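Local coordinates for cerato-platanin-like protein (Moniliophthora perniciosa, PDB 3SUM) that is of unknown function but belongs to the secreted fungal cerato-platanins, relatives of which can elicit plant defence responses and, in some cases, bind chitin fragments, at residues W3-D8 with N96-N101; C63-L66 with N71-F74; A73-V78 with T91-N96; N85-G90 with A112-A117. All coordinates share one frame; numbering follows the deposited sequence.

Interaction 1: residues W3-D8 with N96-N101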
loop_
_atom_site.group_PDB
_atom_site.type_symbol
_atom_site.label_atom_id
_atom_site.label_comp_id
_atom_site.label_asym_id
_atom_site.label_seq_id
_atom_site.Cartn_x
_atom_site.Cartn_y
_atom_site.Cartn_z
ATOM N N TRP A 3 -5.194 -0.701 13.648
ATOM C CA TRP A 3 -4.149 -0.895 12.644
ATOM C C TRP A 3 -2.995 0.008 12.950
ATOM O O TRP A 3 -3.204 1.146 13.383
ATOM C CB TRP A 3 -4.677 -0.656 11.191
ATOM C CG TRP A 3 -5.526 -1.828 10.547
ATOM C CD1 TRP A 3 -6.886 -1.946 10.514
ATOM C CD2 TRP A 3 -5.009 -2.954 9.848
ATOM N NE1 TRP A 3 -7.249 -3.055 9.820
ATOM C CE2 TRP A 3 -6.107 -3.694 9.388
ATOM C CE3 TRP A 3 -3.711 -3.351 9.467
ATOM C CZ2 TRP A 3 -5.961 -4.817 8.625
ATOM C CZ3 TRP A 3 -3.568 -4.531 8.742
ATOM C CH2 TRP A 3 -4.690 -5.246 8.339
ATOM N N LEU A 4 -1.782 -0.516 12.768
ATOM C CA LEU A 4 -0.505 0.234 12.888
ATOM C C LEU A 4 0.060 0.385 11.482
ATOM O O LEU A 4 -0.166 -0.460 10.603
ATOM C CB LEU A 4 0.563 -0.564 13.700
ATOM C CG LEU A 4 0.240 -0.891 15.156
ATOM C CD1 LEU A 4 1.504 -1.515 15.786
ATOM C CD2 LEU A 4 -0.079 0.394 15.894
ATOM N N ILE A 5 0.843 1.447 11.262
ATOM C CA ILE A 5 1.596 1.468 10.033
ATOM C C ILE A 5 3.059 1.824 10.407
ATOM O O ILE A 5 3.307 2.636 11.320
ATOM C CB ILE A 5 1.034 2.471 9.045
ATOM C CG1 ILE A 5 1.785 2.329 7.684
ATOM C CG2 ILE A 5 0.979 3.936 9.670
ATOM C CD1 ILE A 5 0.971 2.650 6.518
ATOM N N LYS A 6 3.991 1.220 9.724
ATOM C CA LYS A 6 5.406 1.500 9.888
ATOM C C LYS A 6 5.865 1.722 8.459
ATOM O O LYS A 6 5.145 1.446 7.516
ATOM C CB LYS A 6 6.122 0.237 10.416
ATOM C CG LYS A 6 5.754 0.011 11.924
ATOM C CD LYS A 6 6.261 -1.429 12.328
ATOM C CE LYS A 6 5.804 -1.879 13.728
ATOM N NZ LYS A 6 6.469 -0.963 14.758
ATOM N N TRP A 7 7.044 2.292 8.317
ATOM C CA TRP A 7 7.529 2.553 7.012
ATOM C C TRP A 7 8.805 1.768 6.753
ATOM O O TRP A 7 9.559 1.415 7.662
ATOM C CB TRP A 7 7.687 4.070 6.768
ATOM C CG TRP A 7 8.652 4.799 7.688
ATOM C CD1 TRP A 7 8.335 5.493 8.802
ATOM C CD2 TRP A 7 10.057 4.911 7.525
ATOM N NE1 TRP A 7 9.463 6.040 9.337
ATOM C CE2 TRP A 7 10.542 5.657 8.590
ATOM C CE3 TRP A 7 10.967 4.396 6.580
ATOM C CZ2 TRP A 7 11.923 5.975 8.747
ATOM C CZ3 TRP A 7 12.323 4.718 6.714
ATOM C CH2 TRP A 7 12.796 5.483 7.797
ATOM N N ASP A 8 9.055 1.585 5.473
ATOM C CA ASP A 8 10.178 0.786 4.979
ATOM C C ASP A 8 10.364 1.209 3.538
ATOM O O ASP A 8 9.456 1.125 2.712
ATOM C CB ASP A 8 9.827 -0.729 5.029
ATOM C CG ASP A 8 10.985 -1.672 4.655
ATOM O OD1 ASP A 8 11.913 -1.316 3.962
ATOM O OD2 ASP A 8 10.861 -2.881 4.963
ATOM N N ASN A 96 3.640 11.083 4.229
ATOM C CA ASN A 96 2.540 11.945 3.898
ATOM C C ASN A 96 1.270 11.580 4.644
ATOM O O ASN A 96 0.554 12.474 5.083
ATOM C CB ASN A 96 2.363 12.038 2.407
ATOM C CG ASN A 96 3.646 12.583 1.730
ATOM O OD1 ASN A 96 4.343 13.431 2.315
ATOM N ND2 ASN A 96 3.993 12.061 0.571
ATOM N N LEU A 97 1.010 10.288 4.855
ATOM C CA LEU A 97 -0.268 9.949 5.502
ATOM C C LEU A 97 -0.261 10.426 6.958
ATOM O O LEU A 97 -1.326 10.742 7.515
ATOM C CB LEU A 97 -0.409 8.428 5.539
ATOM C CG LEU A 97 -1.567 7.783 6.279
ATOM C CD1 LEU A 97 -3.002 8.263 5.800
ATOM C CD2 LEU A 97 -1.381 6.214 6.115
ATOM N N THR A 98 0.917 10.437 7.593
ATOM C CA THR A 98 0.997 10.505 9.057
ATOM C C THR A 98 1.656 11.780 9.478
ATOM O O THR A 98 2.137 11.911 10.591
ATOM C CB THR A 98 1.726 9.323 9.694
ATOM O OG1 THR A 98 3.106 9.339 9.262
ATOM C CG2 THR A 98 1.074 8.018 9.306
ATOM N N THR A 99 1.614 12.759 8.583
ATOM C CA THR A 99 1.989 14.130 8.925
ATOM C C THR A 99 0.707 14.893 9.292
ATOM O O THR A 99 -0.310 14.793 8.598
ATOM C CB THR A 99 2.609 14.799 7.687
ATOM O OG1 THR A 99 3.873 14.171 7.428
ATOM C CG2 THR A 99 2.849 16.288 7.985
ATOM N N PHE A 100 0.752 15.633 10.383
ATOM C CA PHE A 100 -0.385 16.378 10.864
ATOM C C PHE A 100 0.057 17.848 11.041
ATOM O O PHE A 100 0.909 18.155 11.861
ATOM C CB PHE A 100 -0.884 15.822 12.190
ATOM C CG PHE A 100 -2.079 16.609 12.739
ATOM C CD1 PHE A 100 -3.311 16.587 12.056
ATOM C CD2 PHE A 100 -1.931 17.417 13.862
ATOM C CE1 PHE A 100 -4.392 17.316 12.521
ATOM C CE2 PHE A 100 -3.032 18.131 14.358
ATOM C CZ PHE A 100 -4.254 18.072 13.706
ATOM N N ASN A 101 -0.504 18.703 10.196
ATOM C CA ASN A 101 -0.257 20.141 10.229
ATOM C C ASN A 101 1.237 20.367 10.257
ATOM O O ASN A 101 1.727 21.039 11.114
ATOM C CB ASN A 101 -0.969 20.764 11.448
ATOM C CG ASN A 101 -2.466 20.737 11.314
ATOM O OD1 ASN A 101 -2.995 20.498 10.238
ATOM N ND2 ASN A 101 -3.173 21.036 12.396
#
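Ile5 meets Leu97 and Thr98 in a small, wholly apolar contact between the N-terminal strand 4-7 and the point where helix 91-97 runs out. It is buried but light: 85 Å² is buried, both sides summed, no hydrogen bond crosses, and the backbones stay apart, with Ile5 CA 9.1 Å from Thr98 CA. The branched isoleucine bridges this gap with two arms. Its longer arm starts with CG1 anti to the backbone N (chi1 -174°), and from there Ile5 CD1 reaches to 4.3 Å from Leu97 CD2. The shorter arm is the gamma methyl, and Ile5 CG2 comes to 4.1 Å from Thr98 CG2, the two side chains meeting at a slant. Beta-branching suits Ile5 to an extended strand while giving it separate methyls for two partners. Leu97, still helical, sends its forked end inward. Thr98 is the first residue to leave helical geometry, and a threonine fits there because its two branches do different work: OG1 bonds back to the carbonyl of Val94 in the last turn, which fixes the rotation of the side chain (chi1 64°), while CG2 is turned to the apolar side. Around them, Leu66 and Phe87 also touch Ile5, Tyr68 touches both Leu97 and Thr98, and Ala112 of strand 111-113 lies against Ile5 and Thr98. The contact thus seats the end of helix 91-97 on strand 4-7, which runs between strands 111-113 and 86-89 of the mixed sheet, consistent with the double-psi beta-barrel of this protein.

Interaction 2: residues C63-L66 with N71-F74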
loop_
_atom_site.group_PDB
_atom_site.type_symbol
_atom_site.label_atom_id
_atom_site.label_comp_id
_atom_site.label_asym_id
_atom_site.label_seq_id
_atom_site.Cartn_x
_atom_site.Cartn_y
_atom_site.Cartn_z
ATOM N N CYS A 63 -6.800 -3.280 -2.323
ATOM C CA CYS A 63 -6.647 -1.802 -2.206
ATOM C C CYS A 63 -7.264 -1.418 -0.923
ATOM O O CYS A 63 -8.412 -1.804 -0.663
ATOM C CB CYS A 63 -7.407 -1.208 -3.336
ATOM S SG CYS A 63 -7.182 0.603 -3.367
ATOM N N TRP A 64 -6.563 -0.623 -0.101
ATOM C CA TRP A 64 -7.059 -0.287 1.231
ATOM C C TRP A 64 -7.004 1.207 1.438
ATOM O O TRP A 64 -6.065 1.845 1.037
ATOM C CB TRP A 64 -6.207 -0.938 2.326
ATOM C CG TRP A 64 -6.542 -2.376 2.417
ATOM C CD1 TRP A 64 -6.288 -3.294 1.496
ATOM C CD2 TRP A 64 -7.216 -3.030 3.494
ATOM N NE1 TRP A 64 -6.777 -4.498 1.898
ATOM C CE2 TRP A 64 -7.375 -4.359 3.120
ATOM C CE3 TRP A 64 -7.685 -2.602 4.757
ATOM C CZ2 TRP A 64 -7.988 -5.335 3.952
ATOM C CZ3 TRP A 64 -8.327 -3.579 5.606
ATOM C CH2 TRP A 64 -8.448 -4.931 5.194
ATOM N N LYS A 65 -8.056 1.745 2.017
ATOM C CA LYS A 65 -8.017 3.137 2.360
ATOM C C LYS A 65 -7.552 3.261 3.797
ATOM O O LYS A 65 -8.140 2.659 4.710
ATOM C CB LYS A 65 -9.438 3.715 2.260
ATOM C CG LYS A 65 -9.298 5.242 2.474
ATOM C CD LYS A 65 -10.647 5.934 2.315
ATOM C CE LYS A 65 -11.299 6.209 3.645
ATOM N NZ LYS A 65 -12.426 7.209 3.448
ATOM N N LEU A 66 -6.521 4.066 4.050
ATOM C CA LEU A 66 -5.991 4.189 5.395
ATOM C C LEU A 66 -6.293 5.622 5.841
ATOM O O LEU A 66 -6.228 6.553 5.008
ATOM C CB LEU A 66 -4.459 4.032 5.401
ATOM C CG LEU A 66 -3.845 2.812 4.711
ATOM C CD1 LEU A 66 -2.340 2.728 4.903
ATOM C CD2 LEU A 66 -4.611 1.533 5.254
ATOM N N ASN A 71 -5.892 12.814 7.388
ATOM C CA ASN A 71 -5.288 12.371 6.124
ATOM C C ASN A 71 -5.805 10.991 5.750
ATOM O O ASN A 71 -6.198 10.202 6.612
ATOM C CB ASN A 71 -3.787 12.281 6.239
ATOM C CG ASN A 71 -3.161 13.581 6.779
ATOM O OD1 ASN A 71 -3.696 14.665 6.600
ATOM N ND2 ASN A 71 -2.062 13.451 7.464
ATOM N N HIS A 72 -5.753 10.683 4.477
ATOM C CA HIS A 72 -6.045 9.325 4.059
ATOM C C HIS A 72 -5.222 9.008 2.826
ATOM O O HIS A 72 -4.633 9.900 2.180
ATOM C CB HIS A 72 -7.545 9.135 3.799
ATOM C CG HIS A 72 -8.063 9.877 2.591
ATOM N ND1 HIS A 72 -8.443 11.212 2.651
ATOM C CD2 HIS A 72 -8.308 9.470 1.319
ATOM C CE1 HIS A 72 -8.889 11.593 1.464
ATOM N NE2 HIS A 72 -8.803 10.561 0.633
ATOM N N ALA A 73 -5.097 7.715 2.542
ATOM C CA ALA A 73 -4.412 7.293 1.367
ATOM C C ALA A 73 -4.985 5.981 0.904
ATOM O O ALA A 73 -5.527 5.216 1.716
ATOM C CB ALA A 73 -2.855 7.132 1.658
ATOM N N PHE A 74 -4.800 5.697 -0.370
ATOM C CA PHE A 74 -5.186 4.429 -0.894
ATOM C C PHE A 74 -3.953 3.621 -1.233
ATOM O O PHE A 74 -3.055 4.071 -1.942
ATOM C CB PHE A 74 -6.067 4.602 -2.161
ATOM C CG PHE A 74 -7.368 5.252 -1.873
ATOM C CD1 PHE A 74 -8.465 4.517 -1.365
ATOM C CD2 PHE A 74 -7.542 6.630 -2.177
ATOM C CE1 PHE A 74 -9.683 5.110 -1.163
ATOM C CE2 PHE A 74 -8.795 7.227 -1.954
ATOM C CZ PHE A 74 -9.848 6.453 -1.427
#
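Lys65 and Phe74 face each other as a non-hydrogen-bonded pair of the antiparallel hairpin formed by strands 63-68 and 71-79, and here the packing is close. The lysine methylenes run obliquely past the CD1-CE1-CZ side of the phenyl ring, with Lys65 CG and CD each 3.7 Å from Phe74 CE1. Its long chain suits this double task: the carbons pack against the aromatic ring, then a bend at chi3 (99°) takes NZ on to a salt bridge with the C-terminal carboxylate of Pro136. Next along, Leu66 and Ala73 form the hydrogen-bonded pair: Leu66 N donates to Ala73 O over 2.8 Å at 166°, and Ala73 N returns a bond to Leu66 O over 3.0 Å. Their side chains point to the other, buried side of the sheet, where alanine's single methyl lets Leu93 come in against the strand while the longer Leu66 reaches Leu97. Cys63 adds a lighter touch, SG lying 4.3 Å from Phe74 CB, and is tied by a disulfide to Cys125. At His72 the backbone is still close, with a CA-H...O contact of 2.9 Å from His72 CA to Leu66 O, but this is the exposed residue, its ring edge turned to Phe74 CE2. Beyond it, Asn71 turns its amide away to the carbonyls of Leu97 and Thr99. Strand 116-120 flanks 63-68 on the other edge, and helix 91-97 lies over the Leu66-Ala73 side.

Interaction 3: residues A73-V78 with T91-N96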
loop_
_atom_site.group_PDB
_atom_site.type_symbol
_atom_site.label_atom_id
_atom_site.label_comp_id
_atom_site.label_asym_id
_atom_site.label_seq_id
_atom_site.Cartn_x
_atom_site.Cartn_y
_atom_site.Cartn_z
ATOM N N ALA A 73 -5.097 7.715 2.542
ATOM C CA ALA A 73 -4.412 7.293 1.367
ATOM C C ALA A 73 -4.985 5.981 0.904
ATOM O O ALA A 73 -5.527 5.216 1.716
ATOM C CB ALA A 73 -2.855 7.132 1.658
ATOM N N PHE A 74 -4.800 5.697 -0.370
ATOM C CA PHE A 74 -5.186 4.429 -0.894
ATOM C C PHE A 74 -3.953 3.621 -1.233
ATOM O O PHE A 74 -3.055 4.071 -1.942
ATOM C CB PHE A 74 -6.067 4.602 -2.161
ATOM C CG PHE A 74 -7.368 5.252 -1.873
ATOM C CD1 PHE A 74 -8.465 4.517 -1.365
ATOM C CD2 PHE A 74 -7.542 6.630 -2.177
ATOM C CE1 PHE A 74 -9.683 5.110 -1.163
ATOM C CE2 PHE A 74 -8.795 7.227 -1.954
ATOM C CZ PHE A 74 -9.848 6.453 -1.427
ATOM N N VAL A 75 -3.886 2.410 -0.676
ATOM C CA VAL A 75 -2.662 1.656 -0.787
ATOM C C VAL A 75 -2.912 0.264 -1.361
ATOM O O VAL A 75 -3.953 -0.272 -1.148
ATOM C CB VAL A 75 -1.941 1.548 0.584
ATOM C CG1 VAL A 75 -1.691 2.950 1.197
ATOM C CG2 VAL A 75 -2.753 0.758 1.629
ATOM N N THR A 76 -1.910 -0.293 -2.106
ATOM C CA THR A 76 -2.044 -1.592 -2.633
ATOM C C THR A 76 -1.246 -2.505 -1.747
ATOM O O THR A 76 -0.096 -2.219 -1.420
ATOM C CB THR A 76 -1.486 -1.604 -4.049
ATOM O OG1 THR A 76 -2.211 -0.617 -4.783
ATOM C CG2 THR A 76 -1.760 -2.979 -4.750
ATOM N N VAL A 77 -1.829 -3.664 -1.394
ATOM C CA VAL A 77 -1.063 -4.623 -0.687
ATOM C C VAL A 77 -0.162 -5.386 -1.670
ATOM O O VAL A 77 -0.660 -6.023 -2.593
ATOM C CB VAL A 77 -2.052 -5.633 0.044
ATOM C CG1 VAL A 77 -1.233 -6.831 0.715
ATOM C CG2 VAL A 77 -2.874 -4.882 1.157
ATOM N N VAL A 78 1.161 -5.368 -1.443
ATOM C CA VAL A 78 2.100 -5.920 -2.383
ATOM C C VAL A 78 3.036 -6.924 -1.714
ATOM O O VAL A 78 3.853 -7.561 -2.381
ATOM C CB VAL A 78 2.970 -4.830 -3.043
ATOM C CG1 VAL A 78 2.065 -3.751 -3.831
ATOM C CG2 VAL A 78 3.969 -4.158 -2.010
ATOM N N THR A 91 8.085 4.718 2.407
ATOM C CA THR A 91 8.437 5.876 3.199
ATOM C C THR A 91 7.600 7.153 2.911
ATOM O O THR A 91 7.063 7.791 3.838
ATOM C CB THR A 91 9.925 6.125 2.991
ATOM O OG1 THR A 91 10.601 4.847 3.054
ATOM C CG2 THR A 91 10.459 7.088 3.993
ATOM N N ASP A 92 7.514 7.540 1.662
ATOM C CA ASP A 92 6.830 8.783 1.313
ATOM C C ASP A 92 5.330 8.628 1.589
ATOM O O ASP A 92 4.644 9.517 2.089
ATOM C CB ASP A 92 6.956 8.945 -0.209
ATOM C CG ASP A 92 8.414 9.284 -0.682
ATOM O OD1 ASP A 92 9.260 9.535 0.140
ATOM O OD2 ASP A 92 8.623 9.267 -1.917
ATOM N N LEU A 93 4.790 7.467 1.235
ATOM C CA LEU A 93 3.381 7.202 1.576
ATOM C C LEU A 93 3.128 7.472 3.056
ATOM O O LEU A 93 2.191 8.176 3.452
ATOM C CB LEU A 93 3.052 5.742 1.201
ATOM C CG LEU A 93 1.890 5.082 1.930
ATOM C CD1 LEU A 93 0.583 5.736 1.387
ATOM C CD2 LEU A 93 1.874 3.578 1.731
ATOM N N VAL A 94 3.950 6.877 3.925
ATOM C CA VAL A 94 3.738 6.967 5.318
ATOM C C VAL A 94 3.965 8.340 5.855
ATOM O O VAL A 94 3.142 8.883 6.619
ATOM C CB VAL A 94 4.595 5.867 6.100
ATOM C CG1 VAL A 94 4.425 6.050 7.588
ATOM C CG2 VAL A 94 4.127 4.460 5.626
ATOM N N LYS A 95 4.998 8.977 5.316
ATOM C CA LYS A 95 5.354 10.282 5.714
ATOM C C LYS A 95 4.219 11.220 5.407
ATOM O O LYS A 95 3.851 12.063 6.266
ATOM C CB LYS A 95 6.622 10.723 4.956
ATOM C CG LYS A 95 7.318 11.894 5.471
ATOM C CD LYS A 95 8.469 12.304 4.427
ATOM C CE LYS A 95 9.671 11.410 4.572
ATOM N NZ LYS A 95 10.933 12.075 3.939
ATOM N N ASN A 96 3.640 11.083 4.229
ATOM C CA ASN A 96 2.540 11.945 3.898
ATOM C C ASN A 96 1.270 11.580 4.644
ATOM O O ASN A 96 0.554 12.474 5.083
ATOM C CB ASN A 96 2.363 12.038 2.407
ATOM C CG ASN A 96 3.646 12.583 1.730
ATOM O OD1 ASN A 96 4.343 13.431 2.315
ATOM N ND2 ASN A 96 3.993 12.061 0.571
#
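Leu93 carries the whole contact from the helix side, pressing its forked end onto Ala73 and Val75 of strand 71-79. The interactions across the gap are purely apolar. Leu93 CD1 rests against both strand residues, 3.6 Å from Val75 CG1 and 3.7 Å from Ala73 CB. The second methyl helps as well, since Leu93 CD2 also lies 3.7 Å from Val75 CG1; one valine methyl thus touches both prongs of the leucine, the two side chains crossing at about a right angle. Val75 offers CG1 because it stands anti to the carbonyl carbon (chi1 -55°). Residues two apart on a strand point the same way, so Ala73 and Val75 form one patch, and the small alanine lets the leucine approach the strand. In this double-psi barrel, helix 91-97 packs against the sheet here, with Val51, Trp64 and Leu66 also touching Val75. Polar interactions stay within the helix or lead away from the strand. Lys95 N bonds to Thr91 O and Asn96 N to Asp92 O, both at 2.8 Å. At the helix start, Asp92 N is taken by the side-chain oxygen of Gln12, while farther along Lys95 makes a cation-pi contact with Tyr107.

Interaction 4: residues N85-G90 with A112-A117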
loop_
_atom_site.group_PDB
_atom_site.type_symbol
_atom_site.label_atom_id
_atom_site.label_comp_id
_atom_site.label_asym_id
_atom_site.label_seq_id
_atom_site.Cartn_x
_atom_site.Cartn_y
_atom_site.Cartn_z
ATOM N N ASN A 85 -2.815 -6.808 12.013
ATOM C CA ASN A 85 -3.142 -5.406 12.088
ATOM C C ASN A 85 -1.969 -4.491 11.810
ATOM O O ASN A 85 -1.990 -3.330 12.227
ATOM C CB ASN A 85 -3.723 -5.095 13.468
ATOM C CG ASN A 85 -4.983 -5.926 13.748
ATOM O OD1 ASN A 85 -5.825 -6.091 12.876
ATOM N ND2 ASN A 85 -5.114 -6.395 14.955
ATOM N N LEU A 86 -1.007 -4.967 11.049
ATOM C CA LEU A 86 0.146 -4.142 10.752
ATOM C C LEU A 86 0.246 -3.884 9.225
ATOM O O LEU A 86 0.219 -4.813 8.439
ATOM C CB LEU A 86 1.439 -4.824 11.208
ATOM C CG LEU A 86 2.731 -4.071 10.789
ATOM C CD1 LEU A 86 2.871 -2.614 11.360
ATOM C CD2 LEU A 86 4.019 -4.866 11.210
ATOM N N PHE A 87 0.335 -2.611 8.819
ATOM C CA PHE A 87 0.785 -2.286 7.486
ATOM C C PHE A 87 2.221 -1.789 7.559
ATOM O O PHE A 87 2.599 -1.077 8.516
ATOM C CB PHE A 87 -0.042 -1.124 6.940
ATOM C CG PHE A 87 -1.427 -1.489 6.600
ATOM C CD1 PHE A 87 -1.701 -2.255 5.468
ATOM C CD2 PHE A 87 -2.467 -1.067 7.407
ATOM C CE1 PHE A 87 -2.997 -2.594 5.150
ATOM C CE2 PHE A 87 -3.767 -1.386 7.100
ATOM C CZ PHE A 87 -4.044 -2.152 6.001
ATOM N N VAL A 88 3.012 -2.119 6.540
ATOM C CA VAL A 88 4.311 -1.501 6.426
ATOM C C VAL A 88 4.298 -0.809 5.087
ATOM O O VAL A 88 4.217 -1.467 4.064
ATOM C CB VAL A 88 5.476 -2.472 6.515
ATOM C CG1 VAL A 88 6.831 -1.635 6.365
ATOM C CG2 VAL A 88 5.441 -3.168 7.914
ATOM N N GLY A 89 4.463 0.506 5.064
ATOM C CA GLY A 89 4.280 1.152 3.784
ATOM C C GLY A 89 5.563 1.853 3.341
ATOM O O GLY A 89 6.522 2.024 4.088
ATOM N N GLY A 90 5.566 2.265 2.101
ATOM C CA GLY A 90 6.671 3.019 1.553
ATOM C C GLY A 90 6.857 4.256 2.356
ATOM O O GLY A 90 5.918 4.818 2.868
ATOM N N ALA A 112 3.060 4.437 13.511
ATOM C CA ALA A 112 1.880 5.300 13.798
ATOM C C ALA A 112 0.658 4.385 13.885
ATOM O O ALA A 112 0.564 3.409 13.168
ATOM C CB ALA A 112 1.690 6.325 12.616
ATOM N N GLN A 113 -0.300 4.744 14.733
ATOM C CA GLN A 113 -1.533 4.003 14.773
ATOM C C GLN A 113 -2.478 4.709 13.820
ATOM O O GLN A 113 -2.480 5.947 13.790
ATOM C CB GLN A 113 -2.052 4.023 16.187
ATOM C CG GLN A 113 -0.896 3.730 17.093
ATOM C CD GLN A 113 -1.340 3.074 18.318
ATOM O OE1 GLN A 113 -2.223 2.191 18.268
ATOM N NE2 GLN A 113 -0.750 3.502 19.460
ATOM N N LEU A 114 -3.225 3.904 13.046
ATOM C CA LEU A 114 -4.185 4.437 12.086
ATOM C C LEU A 114 -5.487 4.672 12.719
ATOM O O LEU A 114 -5.846 3.944 13.615
ATOM C CB LEU A 114 -4.367 3.508 10.918
ATOM C CG LEU A 114 -3.089 3.323 10.124
ATOM C CD1 LEU A 114 -3.433 2.336 8.941
ATOM C CD2 LEU A 114 -2.552 4.673 9.559
ATOM N N PHE A 115 -6.224 5.688 12.244
ATOM C CA PHE A 115 -7.626 5.814 12.648
ATOM C C PHE A 115 -8.449 4.642 12.143
ATOM O O PHE A 115 -9.280 4.094 12.890
ATOM C CB PHE A 115 -8.261 7.106 12.095
ATOM C CG PHE A 115 -9.688 7.215 12.476
ATOM C CD1 PHE A 115 -10.668 6.824 11.596
ATOM C CD2 PHE A 115 -10.030 7.560 13.777
ATOM C CE1 PHE A 115 -11.979 6.841 11.922
ATOM C CE2 PHE A 115 -11.390 7.617 14.133
ATOM C CZ PHE A 115 -12.351 7.223 13.218
ATOM N N SER A 116 -8.216 4.214 10.886
ATOM C CA SER A 116 -9.033 3.139 10.335
ATOM C C SER A 116 -8.300 2.639 9.115
ATOM O O SER A 116 -7.441 3.365 8.578
ATOM C CB SER A 116 -10.398 3.658 9.883
ATOM O OG SER A 116 -10.199 4.689 8.891
ATOM N N ALA A 117 -8.654 1.441 8.674
ATOM C CA ALA A 117 -8.180 0.887 7.411
ATOM C C ALA A 117 -9.262 -0.041 6.984
ATOM O O ALA A 117 -9.725 -0.877 7.797
ATOM C CB ALA A 117 -6.885 0.055 7.609
#
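Phe87 turns its phenyl ring toward the chain that leads from strand 111-113 into strand 116-120, where Leu114 and Ala117 receive it from different directions. Ala117 comes at the edge of the ring: its CB lies near the ring plane, 3.5 Å from Phe87 CE2 and 3.9 Å from Phe87 CZ. The side chains of Leu114 and Phe87 cross at about a right angle, and Leu114 CD1 meets the ring on a slant, 3.9 Å from Phe87 CD2. Because CG of Phe87 is set anti to its own carbonyl carbon (chi1 -72°), the ring leaves strand 86-89 in their direction. The residue types match these positions. A flat aromatic can span between two separate backbones, the short methyl of Ala117 lets the ring rim come close, and the longer leucine reaches in from the connecting segment. Trp3 stacks on the phenylalanine ring, and Leu66 touches both Phe87 and Ala117, enclosing the group further. No hydrogen bond joins the two segments, which bury 99 Å², both sides summed. Just beside the contact, Phe115 and Ser116 both face Arg67 in a classic beta bulge. The short link between the sheet's two outermost strands, with an inward aromatic packed against it, is consistent with a sheet closing into the double-psi beta-barrel.

The four contacts lie close together, about 7 to 11 Å between centres, and all reach the same mixed sheet. Interactions 1 and 3 use helix 91-97, its end and its body respectively, while interactions 2 and 3 share Ala73 and Phe74 of strand 71-79. Along the chain, interactions 2 and 3 both fall within the span enclosed by interaction 1; interaction 2 closes before interaction 4 opens, and interaction 4 alternates its segments with those of 1 and 3. Backbone bonds between strands 4-7 and 86-89 and between 4-7 and 111-113 tie interactions 1 and 4 together; Leu66 links 2 to 4. The interweaving of interactions 1, 3 and 4 fits a compact barrel that also carries three disulfides.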